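Putative monooxygenase (Fusobacterium nucleatum subsp. nucleatum, PDB 3MCS) is probably a monooxygenase of the antibiotic biosynthesis monooxygenase family, carrying two such family regions in a single chain. Local coordinates at residues E125-F130 with N158-C163; S94-V99 with T154-F159; L148-G153 with L164-K169. One frame throughout, in Å; residues are numbered along the deposited sequence. Where two conformers were deposited one is given.

Contact 1: residues E125-F130 with N158-C163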
ATOM      1  N   GLU A 125      14.511 -17.005  11.373  1.00 43.06           N
ATOM      2  CA  GLU A 125      14.253 -18.282  12.031  0.50 44.70           C
ATOM      3  C   GLU A 125      12.749 -18.610  12.107  1.00 45.12           C
ATOM      4  O   GLU A 125      12.355 -19.758  11.987  1.00 46.67           O
ATOM      5  CB  GLU A 125      14.906 -18.286  13.426  0.50 45.39           C
ATOM      6  CG  GLU A 125      14.546 -17.089  14.339  0.50 45.14           C
ATOM      7  CD  GLU A 125      15.520 -16.901  15.505  0.50 46.48           C
ATOM      8  OE1 GLU A 125      16.160 -17.898  15.930  0.50 50.62           O
ATOM      9  OE2 GLU A 125      15.641 -15.751  15.991  0.50 36.47           O
ATOM     10  N   ASN A 126      11.912 -17.587  12.274  1.00 45.19           N
ATOM     11  CA  ASN A 126      10.451 -17.750  12.381  1.00 45.20           C
ATOM     12  C   ASN A 126       9.623 -17.394  11.130  1.00 45.30           C
ATOM     13  O   ASN A 126       8.396 -17.392  11.186  1.00 45.58           O
ATOM     14  CB  ASN A 126       9.955 -16.881  13.539  1.00 45.57           C
ATOM     15  CG  ASN A 126      10.597 -17.261  14.867  1.00 47.11           C
ATOM     16  OD1 ASN A 126      11.160 -16.416  15.583  1.00 46.34           O
ATOM     17  ND2 ASN A 126      10.547 -18.551  15.190  1.00 45.65           N
ATOM     18  N   ASP A 127      10.281 -17.114  10.007  1.00 46.48           N
ATOM     19  CA  ASP A 127       9.606 -16.681   8.759  1.00 45.82           C
ATOM     20  C   ASP A 127       8.632 -17.686   8.128  1.00 44.19           C
ATOM     21  O   ASP A 127       7.557 -17.311   7.711  1.00 43.72           O
ATOM     22  CB  ASP A 127      10.658 -16.298   7.718  1.00 45.81           C
ATOM     23  CG  ASP A 127      10.048 -15.740   6.445  1.00 48.55           C
ATOM     24  OD1 ASP A 127       9.536 -14.581   6.432  1.00 40.99           O
ATOM     25  OD2 ASP A 127      10.135 -16.478   5.436  1.00 50.36           O
ATOM     26  N   LYS A 128       9.034 -18.941   8.002  1.00 45.91           N
ATOM     27  CA  LYS A 128       8.148 -19.972   7.452  1.00 46.59           C
ATOM     28  C   LYS A 128       6.823 -19.974   8.222  1.00 46.57           C
ATOM     29  O   LYS A 128       5.755 -19.708   7.649  1.00 45.91           O
ATOM     30  CB  LYS A 128       8.788 -21.382   7.505  1.00 46.17           C
ATOM     31  CG  LYS A 128      10.022 -21.574   6.616  1.00 45.50           C
ATOM     32  N   GLU A 129       6.909 -20.232   9.525  1.00 46.27           N
ATOM     33  CA  GLU A 129       5.715 -20.314  10.376  1.00 46.56           C
ATOM     34  C   GLU A 129       4.862 -19.040  10.343  1.00 47.19           C
ATOM     35  O   GLU A 129       3.634 -19.125  10.323  1.00 49.18           O
ATOM     36  CB  GLU A 129       6.093 -20.645  11.826  1.00 46.16           C
ATOM     37  CG  GLU A 129       4.884 -20.791  12.766  1.00 47.38           C
ATOM     38  CD  GLU A 129       5.260 -21.221  14.196  1.00 48.42           C
ATOM     39  OE1 GLU A 129       6.459 -21.183  14.564  1.00 48.29           O
ATOM     40  OE2 GLU A 129       4.334 -21.598  14.954  1.00 48.66           O
ATOM     41  N   PHE A 130       5.517 -17.879  10.351  1.00 46.31           N
ATOM     42  CA  PHE A 130       4.835 -16.582  10.361  1.00 44.83           C
ATOM     43  C   PHE A 130       4.076 -16.327   9.076  1.00 44.58           C
ATOM     44  O   PHE A 130       2.972 -15.787   9.096  1.00 42.76           O
ATOM     45  CB  PHE A 130       5.860 -15.466  10.565  1.00 45.50           C
ATOM     46  CG  PHE A 130       5.277 -14.079  10.523  1.00 43.41           C
ATOM     47  CD1 PHE A 130       5.097 -13.432   9.322  1.00 40.42           C
ATOM     48  CD2 PHE A 130       4.945 -13.411  11.694  1.00 44.62           C
ATOM     49  CE1 PHE A 130       4.556 -12.131   9.282  1.00 46.64           C
ATOM     50  CE2 PHE A 130       4.423 -12.117  11.662  1.00 46.50           C
ATOM     51  CZ  PHE A 130       4.228 -11.477  10.448  1.00 42.48           C
ATOM     52  N   ASN A 158      14.409  -8.351   0.533  1.00 42.35           N
ATOM     53  CA  ASN A 158      14.489  -9.173   1.731  1.00 43.69           C
ATOM     54  C   ASN A 158      13.146  -9.800   2.060  1.00 42.50           C
ATOM     55  O   ASN A 158      12.256  -9.116   2.542  1.00 38.64           O
ATOM     56  CB  ASN A 158      14.964  -8.263   2.871  1.00 45.19           C
ATOM     57  CG  ASN A 158      14.911  -8.917   4.214  1.00 46.55           C
ATOM     58  OD1 ASN A 158      14.668 -10.111   4.335  1.00 50.95           O
ATOM     59  ND2 ASN A 158      15.121  -8.119   5.251  1.00 49.22           N
ATOM     60  N   PHE A 159      13.006 -11.107   1.839  1.00 43.54           N
ATOM     61  CA  PHE A 159      11.701 -11.745   2.057  1.00 44.86           C
ATOM     62  C   PHE A 159      11.271 -11.894   3.513  1.00 45.42           C
ATOM     63  O   PHE A 159      10.167 -12.371   3.764  1.00 47.21           O
ATOM     64  CB  PHE A 159      11.523 -13.073   1.278  1.00 45.20           C
ATOM     65  CG  PHE A 159      12.487 -14.164   1.623  1.00 45.03           C
ATOM     66  CD1 PHE A 159      12.388 -14.853   2.816  1.00 45.38           C
ATOM     67  CD2 PHE A 159      13.418 -14.589   0.685  1.00 44.14           C
ATOM     68  CE1 PHE A 159      13.248 -15.898   3.093  1.00 45.67           C
ATOM     69  CE2 PHE A 159      14.275 -15.630   0.950  1.00 43.12           C
ATOM     70  CZ  PHE A 159      14.194 -16.284   2.156  1.00 44.67           C
ATOM     71  N   ASN A 160      12.098 -11.467   4.461  1.00 44.31           N
ATOM     72  CA  ASN A 160      11.675 -11.456   5.852  1.00 44.43           C
ATOM     73  C   ASN A 160      10.936 -10.147   6.195  1.00 44.59           C
ATOM     74  O   ASN A 160      10.390 -10.009   7.291  1.00 44.01           O
ATOM     75  CB  ASN A 160      12.863 -11.653   6.787  1.00 44.70           C
ATOM     76  CG  ASN A 160      13.597 -12.964   6.543  1.00 44.22           C
ATOM     77  OD1 ASN A 160      14.832 -13.002   6.560  1.00 44.70           O
ATOM     78  ND2 ASN A 160      12.853 -14.032   6.287  1.00 41.45           N
ATOM     79  N   LYS A 161      10.917  -9.202   5.249  1.00 44.19           N
ATOM     80  CA  LYS A 161      10.277  -7.906   5.432  1.00 43.35           C
ATOM     81  C   LYS A 161       8.897  -7.941   4.811  1.00 44.47           C
ATOM     82  O   LYS A 161       8.766  -7.819   3.607  1.00 45.82           O
ATOM     83  CB  LYS A 161      11.132  -6.844   4.764  1.00 44.07           C
ATOM     84  CG  LYS A 161      10.836  -5.373   5.087  1.00 45.72           C
ATOM     85  CD  LYS A 161      11.979  -4.493   4.516  1.00 46.59           C
ATOM     86  CE  LYS A 161      12.306  -3.257   5.359  1.00 47.35           C
ATOM     87  NZ  LYS A 161      13.031  -3.583   6.633  1.00 41.23           N
ATOM     88  N   TRP A 162       7.866  -8.151   5.619  1.00 44.74           N
ATOM     89  CA  TRP A 162       6.494  -8.165   5.116  1.00 44.40           C
ATOM     90  C   TRP A 162       5.892  -6.755   5.082  1.00 43.37           C
ATOM     91  O   TRP A 162       6.107  -5.978   6.009  1.00 41.99           O
ATOM     92  CB  TRP A 162       5.644  -9.071   5.988  1.00 44.17           C
ATOM     93  CG  TRP A 162       6.034 -10.465   5.873  1.00 44.37           C
ATOM     94  CD1 TRP A 162       7.111 -11.062   6.456  1.00 44.40           C
ATOM     95  CD2 TRP A 162       5.361 -11.478   5.125  1.00 43.94           C
ATOM     96  NE1 TRP A 162       7.157 -12.389   6.110  1.00 42.17           N
ATOM     97  CE2 TRP A 162       6.092 -12.677   5.298  1.00 43.97           C
ATOM     98  CE3 TRP A 162       4.206 -11.495   4.334  1.00 42.02           C
ATOM     99  CZ2 TRP A 162       5.720 -13.879   4.692  1.00 39.57           C
ATOM    100  CZ3 TRP A 162       3.828 -12.696   3.744  1.00 41.33           C
ATOM    101  CH2 TRP A 162       4.594 -13.869   3.923  1.00 38.06           C
ATOM    102  N   CYS A 163       5.136  -6.449   4.026  1.00 42.80           N
ATOM    103  CA  CYS A 163       4.504  -5.142   3.837  1.00 42.97           C
ATOM    104  C   CYS A 163       3.028  -5.300   3.668  1.00 43.62           C
ATOM    105  O   CYS A 163       2.592  -6.009   2.754  1.00 41.93           O
ATOM    106  CB  CYS A 163       5.031  -4.466   2.576  1.00 43.30           C
ATOM    107  SG  CYS A 163       6.813  -4.123   2.610  1.00 46.61           S
TER
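The first turn of helix 127-143 stands beside the corner where the chain enters strand 161-168, and the nearest CA atoms, those of D127 and N160, lie 6.3 Å apart. It is helix-on-sheet packing within an alpha/beta unit of the antibiotic biosynthesis monooxygenase family, met here where strand 161-168 begins. D127 carries the polar part. Its CG stands anti to the backbone N (chi1 -176°), which sends the carboxylate across to the indole of W162. There W162 NE1 donates to D127 OD1 over 3.3 Å in a nearly straight bond, 164° at the hydrogen, with the oxygen close to the indole plane and approached almost along its C-O axis. The neighbouring helix start probably favours the charged form of this carboxylate. One turn on, F130, its CG also anti to the backbone N, brings its ring edge over one face of W162. This T-shaped pair has its planes 56° apart and the phenyl and five-membered ring centroids separated by 5.1 Å, so the same indole is met at its rim by an acid and on its face by a phenyl. A131 and I134, farther along the helix, also touch W162. At the outer side, the carboxylate lies against the N160 amide, and D127 OD2 comes within 3.8 Å of CD1 on the exposed F159 ring. A type I turn from N158 to K161 shapes that corner; inside it, N160 N donates to N158 OD1 across 2.9 Å, closing an Asx turn.

Contact 2: residues S94-V99 with T154-F159; sequences SAEIDV and TDRRNF
Three backbone hydrogen bonds stitch the end of strand 147-155 antiparallel to strand 91-104. D98 and T154 form a hydrogen-bonded pair, D98 N giving to T154 O at 2.8 Å and T154 N returning to D98 O at 3.0 Å. Next along, I97 faces D155 in a non-hydrogen-bonded pair, and the I97 CG2 branch lies against the T154 backbone. R156 N then reaches E96 O at 2.9 Å, almost along the carbonyl axis, just as the chain leaves the strand. From there the R156 side chain lies across the neighbouring strand between two acids. Its CG and CD pass the carboxylate of D98, whose OD1 makes a salt bridge with R156 NE at 3.3 Å; the bend at chi3 (77°) then turns the guanidinium so that R156 NH1 meets E96 OE1 edge-on at 3.4 Å, a salt bridge whose hydrogen bond is weak. Farther out, D155 braces the turn that leaves the strand: D155 OD1 takes the R157 N-H on the anti lone pair at 2.7 Å, an Asx turn, and its OD2 forms a salt bridge with R157 NH2. Strand 7-15 borders the other side of 91-104, bonding through V10 and L8. The arrangement is consistent with two dimeric alpha/beta barrel-type units fused in one chain, their sheets joined along antiparallel strands.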
ATOM      1  N   SER A  94      11.654   3.366  -2.426  1.00 46.86           N
ATOM      2  CA  SER A  94      10.694   2.560  -3.144  1.00 46.84           C
ATOM      3  C   SER A  94      10.882   1.099  -2.819  1.00 46.68           C
ATOM      4  O   SER A  94      11.943   0.555  -3.022  1.00 49.94           O
ATOM      5  CB  SER A  94      10.852   2.754  -4.652  1.00 46.31           C
ATOM      6  OG  SER A  94      12.032   2.126  -5.072  1.00 41.70           O
ATOM      7  N   ALA A  95       9.837   0.480  -2.322  1.00 45.49           N
ATOM      8  CA  ALA A  95       9.834  -0.926  -2.040  1.00 44.93           C
ATOM      9  C   ALA A  95       9.158  -1.679  -3.208  1.00 44.04           C
ATOM     10  O   ALA A  95       8.073  -1.292  -3.632  1.00 42.94           O
ATOM     11  CB  ALA A  95       9.073  -1.170  -0.756  1.00 43.40           C
ATOM     12  N   GLU A  96       9.801  -2.730  -3.721  1.00 42.19           N
ATOM     13  CA  GLU A  96       9.211  -3.587  -4.744  1.00 43.62           C
ATOM     14  C   GLU A  96       8.765  -4.846  -4.031  1.00 44.35           C
ATOM     15  O   GLU A  96       9.569  -5.473  -3.366  1.00 47.19           O
ATOM     16  CB  GLU A  96      10.207  -3.940  -5.841  1.00 44.52           C
ATOM     17  CG  GLU A  96      10.751  -2.756  -6.640  1.00 44.82           C
ATOM     18  CD  GLU A  96      11.486  -3.185  -7.899  1.00 47.25           C
ATOM     19  OE1 GLU A  96      11.204  -4.290  -8.432  1.00 54.50           O
ATOM     20  OE2 GLU A  96      12.330  -2.407  -8.375  1.00 41.93           O
ATOM     21  N   ILE A  97       7.510  -5.259  -4.200  1.00 45.34           N
ATOM     22  CA  ILE A  97       6.960  -6.362  -3.381  1.00 44.48           C
ATOM     23  C   ILE A  97       6.444  -7.615  -4.090  1.00 43.53           C
ATOM     24  O   ILE A  97       5.678  -7.531  -5.025  1.00 46.00           O
ATOM     25  CB  ILE A  97       5.788  -5.792  -2.554  1.00 44.85           C
ATOM     26  CG1 ILE A  97       6.247  -4.520  -1.824  1.00 44.57           C
ATOM     27  CG2 ILE A  97       5.263  -6.825  -1.581  1.00 44.38           C
ATOM     28  CD1 ILE A  97       5.160  -3.782  -1.148  1.00 44.56           C
ATOM     29  N   ASP A  98       6.869  -8.791  -3.645  1.00 44.12           N
ATOM     30  CA  ASP A  98       6.339 -10.038  -4.193  1.00 43.40           C
ATOM     31  C   ASP A  98       4.989 -10.191  -3.528  1.00 43.60           C
ATOM     32  O   ASP A  98       4.916 -10.431  -2.313  1.00 44.85           O
ATOM     33  CB  ASP A  98       7.233 -11.251  -3.893  1.00 43.07           C
ATOM     34  CG  ASP A  98       8.433 -11.386  -4.854  1.00 50.61           C
ATOM     35  OD1 ASP A  98       8.404 -10.885  -6.015  1.00 58.77           O
ATOM     36  OD2 ASP A  98       9.415 -12.049  -4.451  1.00 57.38           O
ATOM     37  N   VAL A  99       3.917 -10.037  -4.305  1.00 43.17           N
ATOM     38  CA  VAL A  99       2.566 -10.090  -3.745  1.00 42.95           C
ATOM     39  C   VAL A  99       2.184 -11.497  -3.298  1.00 43.81           C
ATOM     40  O   VAL A  99       2.337 -12.443  -4.073  1.00 45.34           O
ATOM     41  CB  VAL A  99       1.533  -9.614  -4.764  1.00 41.53           C
ATOM     42  CG1 VAL A  99       0.133  -9.629  -4.139  1.00 44.41           C
ATOM     43  CG2 VAL A  99       1.890  -8.239  -5.233  1.00 39.47           C
ATOM     44  N   THR A 154       6.007  -9.486   0.368  1.00 40.28           N
ATOM     45  CA  THR A 154       7.343  -9.446   0.942  1.00 40.42           C
ATOM     46  C   THR A 154       8.269  -8.628   0.046  1.00 40.18           C
ATOM     47  O   THR A 154       8.171  -8.655  -1.172  1.00 40.04           O
ATOM     48  CB  THR A 154       7.877 -10.871   1.159  1.00 42.00           C
ATOM     49  OG1 THR A 154       7.882 -11.600  -0.077  1.00 41.90           O
ATOM     50  CG2 THR A 154       6.985 -11.615   2.159  1.00 39.48           C
ATOM     51  N   ASP A 155       9.159  -7.870   0.659  1.00 40.08           N
ATOM     52  CA  ASP A 155      10.051  -7.038  -0.098  1.00 42.17           C
ATOM     53  C   ASP A 155      10.984  -7.939  -0.935  1.00 43.84           C
ATOM     54  O   ASP A 155      11.458  -8.983  -0.463  1.00 43.84           O
ATOM     55  CB  ASP A 155      10.810  -6.104   0.850  1.00 42.81           C
ATOM     56  CG  ASP A 155      11.591  -5.025   0.115  1.00 45.44           C
ATOM     57  OD1 ASP A 155      12.270  -5.348  -0.874  1.00 44.63           O
ATOM     58  OD2 ASP A 155      11.533  -3.850   0.535  1.00 46.48           O
ATOM     59  N   ARG A 156      11.258  -7.547  -2.174  1.00 43.70           N
ATOM     60  CA  ARG A 156      12.120  -8.379  -3.026  1.00 44.41           C
ATOM     61  C   ARG A 156      13.598  -8.270  -2.620  1.00 43.38           C
ATOM     62  O   ARG A 156      14.415  -9.118  -2.997  1.00 42.08           O
ATOM     63  CB  ARG A 156      11.889  -8.075  -4.510  1.00 44.83           C
ATOM     64  CG  ARG A 156      10.458  -8.385  -4.976  1.00 47.31           C
ATOM     65  CD  ARG A 156      10.300  -8.069  -6.453  1.00 46.00           C
ATOM     66  NE  ARG A 156      10.893  -9.108  -7.283  1.00 40.43           N
ATOM     67  CZ  ARG A 156      11.421  -8.901  -8.480  1.00 45.17           C
ATOM     68  NH1 ARG A 156      11.494  -7.674  -9.007  1.00 52.88           N
ATOM     69  NH2 ARG A 156      11.929  -9.921  -9.147  1.00 49.04           N
ATOM     70  N   ARG A 157      13.921  -7.225  -1.862  1.00 43.85           N
ATOM     71  CA  ARG A 157      15.262  -7.014  -1.313  0.50 44.03           C
ATOM     72  C   ARG A 157      15.496  -7.930  -0.108  1.00 42.86           C
ATOM     73  O   ARG A 157      16.630  -8.241   0.230  1.00 43.58           O
ATOM     74  CB  ARG A 157      15.424  -5.541  -0.901  0.50 44.69           C
ATOM     75  CG  ARG A 157      16.732  -5.173  -0.180  0.50 47.84           C
ATOM     76  CD  ARG A 157      16.744  -3.705   0.320  0.50 47.57           C
ATOM     77  NE  ARG A 157      15.495  -3.299   0.978  0.50 38.76           N
ATOM     78  CZ  ARG A 157      14.736  -2.280   0.587  0.50 38.83           C
ATOM     79  NH1 ARG A 157      15.092  -1.507  -0.428  0.50 35.93           N
ATOM     80  NH2 ARG A 157      13.629  -2.004   1.245  0.50 44.51           N
ATOM     81  N   ASN A 158      14.409  -8.351   0.533  1.00 42.35           N
ATOM     82  CA  ASN A 158      14.489  -9.173   1.731  1.00 43.69           C
ATOM     83  C   ASN A 158      13.146  -9.800   2.060  1.00 42.50           C
ATOM     84  O   ASN A 158      12.256  -9.116   2.542  1.00 38.64           O
ATOM     85  CB  ASN A 158      14.964  -8.263   2.871  1.00 45.19           C
ATOM     86  CG  ASN A 158      14.911  -8.917   4.214  1.00 46.55           C
ATOM     87  OD1 ASN A 158      14.668 -10.111   4.335  1.00 50.95           O
ATOM     88  ND2 ASN A 158      15.121  -8.119   5.251  1.00 49.22           N
ATOM     89  N   PHE A 159      13.006 -11.107   1.839  1.00 43.54           N
ATOM     90  CA  PHE A 159      11.701 -11.745   2.057  1.00 44.86           C
ATOM     91  C   PHE A 159      11.271 -11.894   3.513  1.00 45.42           C
ATOM     92  O   PHE A 159      10.167 -12.371   3.764  1.00 47.21           O
ATOM     93  CB  PHE A 159      11.523 -13.073   1.278  1.00 45.20           C
ATOM     94  CG  PHE A 159      12.487 -14.164   1.623  1.00 45.03           C
ATOM     95  CD1 PHE A 159      12.388 -14.853   2.816  1.00 45.38           C
ATOM     96  CD2 PHE A 159      13.418 -14.589   0.685  1.00 44.14           C
ATOM     97  CE1 PHE A 159      13.248 -15.898   3.093  1.00 45.67           C
ATOM     98  CE2 PHE A 159      14.275 -15.630   0.950  1.00 43.12           C
ATOM     99  CZ  PHE A 159      14.194 -16.284   2.156  1.00 44.67           C
TER

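Contact 3: residues L148-G153 with L164-K169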
ATOM      1  N   LEU A 148     -11.981  -2.625   2.833  1.00 43.00           N
ATOM      2  CA  LEU A 148     -12.089  -2.385   1.389  1.00 42.67           C
ATOM      3  C   LEU A 148     -10.901  -2.978   0.609  1.00 41.87           C
ATOM      4  O   LEU A 148     -11.045  -3.341  -0.559  1.00 37.80           O
ATOM      5  CB  LEU A 148     -12.244  -0.891   1.091  1.00 42.69           C
ATOM      6  CG  LEU A 148     -13.451  -0.166   1.703  1.00 42.48           C
ATOM      7  CD1 LEU A 148     -13.445   1.337   1.374  1.00 41.42           C
ATOM      8  CD2 LEU A 148     -14.724  -0.796   1.224  1.00 47.38           C
ATOM      9  N   LEU A 149      -9.752  -3.147   1.263  1.00 43.04           N
ATOM     10  CA  LEU A 149      -8.540  -3.602   0.558  1.00 43.07           C
ATOM     11  C   LEU A 149      -7.465  -4.140   1.494  1.00 42.06           C
ATOM     12  O   LEU A 149      -7.280  -3.614   2.569  1.00 41.25           O
ATOM     13  CB  LEU A 149      -7.970  -2.410  -0.254  1.00 40.89           C
ATOM     14  CG  LEU A 149      -6.684  -2.476  -1.055  1.00 37.96           C
ATOM     15  CD1 LEU A 149      -6.605  -1.309  -2.029  1.00 42.62           C
ATOM     16  CD2 LEU A 149      -5.465  -2.486  -0.169  1.00 40.23           C
ATOM     17  N   VAL A 150      -6.785  -5.202   1.076  1.00 41.17           N
ATOM     18  CA  VAL A 150      -5.647  -5.722   1.801  1.00 42.39           C
ATOM     19  C   VAL A 150      -4.611  -6.184   0.775  1.00 43.30           C
ATOM     20  O   VAL A 150      -4.901  -7.069  -0.029  1.00 44.26           O
ATOM     21  CB  VAL A 150      -5.996  -6.897   2.781  1.00 41.89           C
ATOM     22  CG1 VAL A 150      -6.929  -6.425   3.861  1.00 40.82           C
ATOM     23  CG2 VAL A 150      -6.598  -8.104   2.046  1.00 40.05           C
ATOM     24  N   TYR A 151      -3.443  -5.542   0.744  1.00 42.45           N
ATOM     25  CA  TYR A 151      -2.351  -6.016  -0.093  1.00 43.44           C
ATOM     26  C   TYR A 151      -1.234  -6.474   0.845  1.00 42.45           C
ATOM     27  O   TYR A 151      -0.730  -5.677   1.635  1.00 41.62           O
ATOM     28  CB  TYR A 151      -1.802  -4.963  -1.062  1.00 43.85           C
ATOM     29  CG  TYR A 151      -2.759  -4.382  -2.092  1.00 44.60           C
ATOM     30  CD1 TYR A 151      -3.927  -5.053  -2.501  1.00 45.63           C
ATOM     31  CD2 TYR A 151      -2.430  -3.202  -2.749  1.00 42.21           C
ATOM     32  CE1 TYR A 151      -4.776  -4.512  -3.463  1.00 39.10           C
ATOM     33  CE2 TYR A 151      -3.265  -2.657  -3.708  1.00 42.18           C
ATOM     34  CZ  TYR A 151      -4.432  -3.315  -4.079  1.00 42.34           C
ATOM     35  OH  TYR A 151      -5.250  -2.763  -5.052  1.00 35.43           O
ATOM     36  N   LEU A 152      -0.862  -7.744   0.752  1.00 42.24           N
ATOM     37  CA  LEU A 152       0.166  -8.330   1.606  1.00 43.57           C
ATOM     38  C   LEU A 152       1.257  -8.942   0.757  1.00 43.60           C
ATOM     39  O   LEU A 152       0.980  -9.758  -0.131  1.00 44.89           O
ATOM     40  CB  LEU A 152      -0.429  -9.436   2.484  1.00 43.94           C
ATOM     41  CG  LEU A 152       0.541 -10.229   3.372  1.00 43.13           C
ATOM     42  CD1 LEU A 152       1.143  -9.359   4.481  1.00 41.21           C
ATOM     43  CD2 LEU A 152      -0.161 -11.404   3.969  1.00 44.12           C
ATOM     44  N   GLY A 153       2.498  -8.570   1.037  1.00 42.92           N
ATOM     45  CA  GLY A 153       3.625  -9.124   0.294  1.00 42.80           C
ATOM     46  C   GLY A 153       4.954  -8.978   1.001  1.00 41.15           C
ATOM     47  O   GLY A 153       5.020  -8.421   2.094  1.00 40.25           O
ATOM     48  N   LEU A 164       2.256  -4.605   4.514  1.00 44.25           N
ATOM     49  CA  LEU A 164       0.792  -4.695   4.490  1.00 43.07           C
ATOM     50  C   LEU A 164       0.119  -3.338   4.308  1.00 42.18           C
ATOM     51  O   LEU A 164       0.233  -2.461   5.158  1.00 41.42           O
ATOM     52  CB  LEU A 164       0.284  -5.327   5.781  1.00 41.11           C
ATOM     53  CG  LEU A 164      -1.224  -5.537   5.815  1.00 46.49           C
ATOM     54  CD1 LEU A 164      -1.603  -6.504   4.695  1.00 42.23           C
ATOM     55  CD2 LEU A 164      -1.728  -6.054   7.184  1.00 44.54           C
ATOM     56  N   PHE A 165      -0.574  -3.176   3.188  1.00 42.27           N
ATOM     57  CA  PHE A 165      -1.354  -1.976   2.912  1.00 42.33           C
ATOM     58  C   PHE A 165      -2.799  -2.361   3.008  1.00 42.09           C
ATOM     59  O   PHE A 165      -3.205  -3.351   2.421  1.00 42.30           O
ATOM     60  CB  PHE A 165      -1.084  -1.437   1.525  1.00 41.73           C
ATOM     61  CG  PHE A 165      -1.838  -0.163   1.212  1.00 44.03           C
ATOM     62  CD1 PHE A 165      -1.584   1.003   1.934  1.00 44.45           C
ATOM     63  CD2 PHE A 165      -2.767  -0.116   0.177  1.00 44.42           C
ATOM     64  CE1 PHE A 165      -2.250   2.183   1.648  1.00 42.20           C
ATOM     65  CE2 PHE A 165      -3.439   1.074  -0.128  1.00 42.90           C
ATOM     66  CZ  PHE A 165      -3.189   2.223   0.619  1.00 44.58           C
ATOM     67  N   GLU A 166      -3.579  -1.584   3.740  1.00 43.00           N
ATOM     68  CA  GLU A 166      -4.986  -1.900   3.931  1.00 43.44           C
ATOM     69  C   GLU A 166      -5.844  -0.650   4.021  1.00 42.31           C
ATOM     70  O   GLU A 166      -5.460   0.320   4.639  1.00 41.60           O
ATOM     71  CB  GLU A 166      -5.161  -2.805   5.165  1.00 43.18           C
ATOM     72  CG  GLU A 166      -4.403  -2.355   6.402  1.00 47.49           C
ATOM     73  CD  GLU A 166      -4.465  -3.361   7.555  1.00 51.55           C
ATOM     74  OE1 GLU A 166      -5.232  -4.359   7.480  1.00 50.62           O
ATOM     75  OE2 GLU A 166      -3.729  -3.136   8.550  1.00 49.29           O
ATOM     76  N   VAL A 167      -7.002  -0.690   3.366  1.00 42.98           N
ATOM     77  CA  VAL A 167      -7.934   0.420   3.355  1.00 43.29           C
ATOM     78  C   VAL A 167      -9.259  -0.045   3.960  1.00 44.69           C
ATOM     79  O   VAL A 167      -9.682  -1.150   3.688  1.00 47.47           O
ATOM     80  CB  VAL A 167      -8.123   0.938   1.935  1.00 43.00           C
ATOM     81  CG1 VAL A 167      -9.096   2.080   1.916  1.00 40.81           C
ATOM     82  CG2 VAL A 167      -6.757   1.370   1.346  1.00 39.86           C
ATOM     83  N   TYR A 168      -9.874   0.799   4.801  1.00 45.10           N
ATOM     84  CA  TYR A 168     -11.138   0.529   5.493  1.00 43.82           C
ATOM     85  C   TYR A 168     -12.179   1.605   5.171  1.00 43.87           C
ATOM     86  O   TYR A 168     -11.827   2.734   4.803  1.00 42.41           O
ATOM     87  CB  TYR A 168     -10.906   0.449   7.003  1.00 42.67           C
ATOM     88  CG  TYR A 168     -10.008  -0.696   7.424  1.00 44.31           C
ATOM     89  CD1 TYR A 168      -8.631  -0.578   7.369  1.00 42.43           C
ATOM     90  CD2 TYR A 168     -10.536  -1.905   7.867  1.00 45.84           C
ATOM     91  CE1 TYR A 168      -7.799  -1.619   7.712  1.00 39.07           C
ATOM     92  CE2 TYR A 168      -9.701  -2.969   8.232  1.00 44.41           C
ATOM     93  CZ  TYR A 168      -8.327  -2.814   8.143  1.00 43.58           C
ATOM     94  OH  TYR A 168      -7.478  -3.851   8.512  1.00 43.64           O
ATOM     95  N   LYS A 169     -13.464   1.269   5.302  1.00 44.52           N
ATOM     96  CA  LYS A 169     -14.530   2.235   4.944  1.00 45.41           C
ATOM     97  C   LYS A 169     -14.530   3.429   5.909  1.00 45.95           C
ATOM     98  O   LYS A 169     -14.836   4.577   5.506  1.00 46.07           O
ATOM     99  CB  LYS A 169     -15.933   1.580   4.848  1.00 44.58           C
ATOM    100  CG  LYS A 169     -16.688   1.397   6.161  1.00 48.22           C
ATOM    101  CD  LYS A 169     -18.040   0.674   6.006  1.00 50.45           C
ATOM    102  CE  LYS A 169     -18.679   0.476   7.400  1.00 51.28           C
ATOM    103  NZ  LYS A 169     -19.827  -0.446   7.426  1.00 44.68           N
TER
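Segments 148-153 and 164-168 run antiparallel, their axes 4.6 Å apart and at 177°, as parts of the two arms of a beta hairpin. Packing is densest on the face of L149, Y151, F165 and V167. There CD2 of L149 rests over the centre of the Y151 ring and comes 3.6 Å from CD2 of F165, while L149 and V167 meet CB to CB. Y151 N to F165 O, 2.8 Å and nearly straight at 174°, and its return bond from F165 N hold this register. Toward L148 the regular ladder gives way to a classic beta bulge: V167 O accepts from both L148 N at 2.9 Å and L149 N at 3.1 Å. This is the more open end, where L148, partly exposed, lays CD1 along the backbone at exposed K169, whose side chain runs away from the partner strand. On the reverse face L164 CD1 meets L152 CB at 3.9 Å, and the buried carboxylate of E166 receives the Y168 hydroxyl on OE1. Helix 127-143 packs on that face through I134 and V138, which touch L152. Beyond the tight face lie V59 and I61 of strand 55-62 and F45, edge-to-face with F165; strand 91-104 flanks the hairpin, D104 taking the Y151 hydroxyl.

In the fold
All three contacts reach the same antiparallel sheet; contact 1 adds the helix 127-143. Along the chain the segments run 94-99, 125-130, 148-153, 154-159, 158-163 and 164-169, so contact 3 is the hairpin body and contacts 1 and 2 share its connecting loop, including N158 and F159. The centres of contacts 1 and 2 lie about 11 Å apart, those of 2 and 3 about 16 Å, and those of 1 and 3 about 18 Å. Direct touches tie them together: W162 packs on T154 and L152, and I97 on G153 and C163. Through contact 2 the hairpin joins strand 91-104 of the first half of the chain to the second, consistent with two family units sharing a sheet.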